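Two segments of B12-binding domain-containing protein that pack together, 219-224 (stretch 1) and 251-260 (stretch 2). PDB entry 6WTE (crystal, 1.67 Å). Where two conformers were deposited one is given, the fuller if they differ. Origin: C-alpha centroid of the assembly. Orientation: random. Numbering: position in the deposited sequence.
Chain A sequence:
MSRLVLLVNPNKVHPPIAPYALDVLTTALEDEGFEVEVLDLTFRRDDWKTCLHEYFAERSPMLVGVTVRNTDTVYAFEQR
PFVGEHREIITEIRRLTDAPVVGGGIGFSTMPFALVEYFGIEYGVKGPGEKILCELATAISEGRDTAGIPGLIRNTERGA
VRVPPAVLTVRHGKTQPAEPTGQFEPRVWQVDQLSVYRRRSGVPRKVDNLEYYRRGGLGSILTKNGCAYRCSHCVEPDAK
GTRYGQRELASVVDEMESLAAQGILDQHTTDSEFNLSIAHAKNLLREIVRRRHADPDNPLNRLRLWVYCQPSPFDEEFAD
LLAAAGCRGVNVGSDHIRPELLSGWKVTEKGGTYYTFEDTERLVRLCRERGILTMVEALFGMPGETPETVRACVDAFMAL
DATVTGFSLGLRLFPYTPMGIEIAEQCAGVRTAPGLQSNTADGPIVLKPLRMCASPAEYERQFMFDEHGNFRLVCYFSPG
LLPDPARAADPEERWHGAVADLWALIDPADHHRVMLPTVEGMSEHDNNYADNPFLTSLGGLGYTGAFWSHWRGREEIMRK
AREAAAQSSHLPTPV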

# COMPACT_ATOMS: atom_id res chain seq x y z
N GLY A 219 6.15 -11.54 -7.80
CA GLY A 219 6.42 -12.05 -6.47
C GLY A 219 6.59 -10.90 -5.49
O GLY A 219 7.10 -9.83 -5.84
N SER A 220 6.10 -11.10 -4.28
CA SER A 220 6.24 -10.12 -3.22
C SER A 220 7.14 -10.71 -2.14
O SER A 220 7.06 -11.90 -1.83
CB SER A 220 4.88 -9.75 -2.65
OG SER A 220 4.09 -10.92 -2.48
N ILE A 221 7.99 -9.88 -1.56
CA ILE A 221 8.83 -10.33 -0.45
C ILE A 221 8.95 -9.19 0.55
O ILE A 221 9.33 -8.08 0.19
CB ILE A 221 10.22 -10.81 -0.90
CG1 ILE A 221 11.03 -11.28 0.31
CG2 ILE A 221 10.96 -9.73 -1.69
CD1 ILE A 221 10.47 -12.55 0.98
N LEU A 222 8.61 -9.48 1.80
CA LEU A 222 8.76 -8.54 2.89
C LEU A 222 10.09 -8.80 3.58
O LEU A 222 10.43 -9.95 3.86
CB LEU A 222 7.61 -8.71 3.89
CG LEU A 222 7.70 -7.85 5.14
CD1 LEU A 222 7.54 -6.39 4.78
CD2 LEU A 222 6.64 -8.30 6.14
N THR A 223 10.85 -7.74 3.84
CA THR A 223 12.08 -7.89 4.60
C THR A 223 12.02 -7.26 5.98
O THR A 223 12.71 -7.71 6.90
CB THR A 223 13.29 -7.32 3.83
OG1 THR A 223 13.46 -5.92 4.11
CG2 THR A 223 13.10 -7.52 2.32
N LYS A 224 11.16 -6.25 6.17
CA LYS A 224 11.05 -5.58 7.45
C LYS A 224 9.75 -4.79 7.47
O LYS A 224 9.37 -4.18 6.47
CB LYS A 224 12.25 -4.65 7.69
CG LYS A 224 12.45 -3.61 6.59
CD LYS A 224 13.92 -3.29 6.39
CE LYS A 224 14.12 -2.40 5.16
NZ LYS A 224 15.56 -2.30 4.77
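Stretch 2, residues 251-260: SVVDEMESLA

Stretch 2 is a helix that packs antiparallel against the short strand of stretch 1 in a small, largely apolar contact centred on one side chain, that of I221, with no hydrogen bond between the two segments. Residues 251-260 are helical throughout, within a helix that extends beyond the segment at both ends, and the backbone hydrogen bonds run from E255 N to S251 O (3.0 Å) through to A260 N to M256 O (2.9 Å). The strand, residues 219-221, has extended phi/psi values, and its N-to-C direction makes an angle of 173° with that of the helix; the two axes approach to 9.3 Å. The order of the pairs follows the antiparallel course: the CA of I221 lies 6.8 Å from the CA of M256, whereas further along stretch 1 the CA of T223 lies 6.1 Å from the CA of V252, one helical turn earlier.

I221 points toward the helix and, with chi1 t and chi2 p, reaches V252, E255 and M256. Its CG1 lies 3.5 Å from M256 CG and 3.8 Å from V252 CG1, while its CD1 comes within 3.5 Å of E255 CD. The contact with E255 is one of packing, since I221 CD1 is a methyl group; the carboxylate oxygens are hydrogen-bonded elsewhere in the structure. S220 turns its side chain away and presents its backbone instead, with S220 O 3.6 Å from L259 CD1. At the other end of the contact, V252 CG1 also rests 3.8 Å from L222 O and 4.1 Å from T223 CG2. V252, E255 and L259, spaced three and four residues apart, all point toward stretch 1, as expected for one face of a helix, and M256 joins them from the side. Together the segments bury 313 Å², and I221 has the largest covered area of any residue in either.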

# COMPACT_ATOMS: atom_id res chain seq x y z
N SER A 251 15.50 -16.28 6.91
CA SER A 251 14.10 -16.58 6.60
C SER A 251 13.65 -15.83 5.36
O SER A 251 12.94 -16.40 4.51
CB SER A 251 13.20 -16.23 7.79
OG SER A 251 13.54 -17.01 8.93
N VAL A 252 14.02 -14.55 5.23
CA VAL A 252 13.67 -13.79 4.03
C VAL A 252 14.24 -14.46 2.79
O VAL A 252 13.53 -14.67 1.80
CB VAL A 252 14.17 -12.34 4.15
CG1 VAL A 252 13.76 -11.55 2.93
CG2 VAL A 252 13.63 -11.68 5.40
N VAL A 253 15.53 -14.80 2.81
CA VAL A 253 16.13 -15.37 1.61
C VAL A 253 15.58 -16.77 1.33
O VAL A 253 15.40 -17.15 0.17
CB VAL A 253 17.67 -15.37 1.71
CG1 VAL A 253 18.27 -15.85 0.41
CG2 VAL A 253 18.18 -13.96 2.04
N ASP A 254 15.30 -17.56 2.38
CA ASP A 254 14.61 -18.84 2.19
C ASP A 254 13.31 -18.66 1.43
O ASP A 254 12.99 -19.43 0.51
CB ASP A 254 14.31 -19.51 3.54
CG ASP A 254 15.49 -20.26 4.13
OD1 ASP A 254 16.57 -20.30 3.51
OD2 ASP A 254 15.31 -20.83 5.22
N GLU A 255 12.53 -17.64 1.80
CA GLU A 255 11.25 -17.38 1.14
C GLU A 255 11.45 -16.97 -0.31
O GLU A 255 10.73 -17.44 -1.20
CB GLU A 255 10.49 -16.30 1.90
CG GLU A 255 9.12 -15.99 1.34
CD GLU A 255 8.34 -15.07 2.25
OE1 GLU A 255 8.71 -14.99 3.44
OE2 GLU A 255 7.38 -14.43 1.79
N MET A 256 12.41 -16.07 -0.57
CA MET A 256 12.71 -15.68 -1.94
C MET A 256 13.17 -16.87 -2.76
O MET A 256 12.80 -17.00 -3.93
CB MET A 256 13.79 -14.59 -1.96
CG MET A 256 13.37 -13.33 -1.24
SD MET A 256 14.71 -12.13 -1.15
CE MET A 256 14.78 -11.57 -2.86
N GLU A 257 13.97 -17.75 -2.15
CA GLU A 257 14.42 -18.94 -2.86
C GLU A 257 13.25 -19.85 -3.19
O GLU A 257 13.19 -20.42 -4.29
CB GLU A 257 15.46 -19.68 -2.01
CG GLU A 257 16.24 -20.75 -2.76
CD GLU A 257 17.32 -21.38 -1.91
OE1 GLU A 257 18.09 -20.63 -1.27
OE2 GLU A 257 17.41 -22.62 -1.89
N SER A 258 12.29 -19.98 -2.26
CA SER A 258 11.11 -20.80 -2.51
C SER A 258 10.28 -20.23 -3.66
O SER A 258 9.80 -20.99 -4.51
CB SER A 258 10.26 -20.89 -1.24
OG SER A 258 9.11 -21.69 -1.47
N LEU A 259 10.11 -18.91 -3.70
CA LEU A 259 9.44 -18.28 -4.83
C LEU A 259 10.17 -18.59 -6.13
O LEU A 259 9.56 -19.03 -7.11
CB LEU A 259 9.35 -16.78 -4.61
CG LEU A 259 8.40 -16.32 -3.50
CD1 LEU A 259 8.49 -14.81 -3.28
CD2 LEU A 259 6.97 -16.74 -3.85
N ALA A 260 11.49 -18.38 -6.15
CA ALA A 260 12.25 -18.59 -7.38
C ALA A 260 12.20 -20.04 -7.83
O ALA A 260 12.20 -20.32 -9.04
CB ALA A 260 13.70 -18.16 -7.18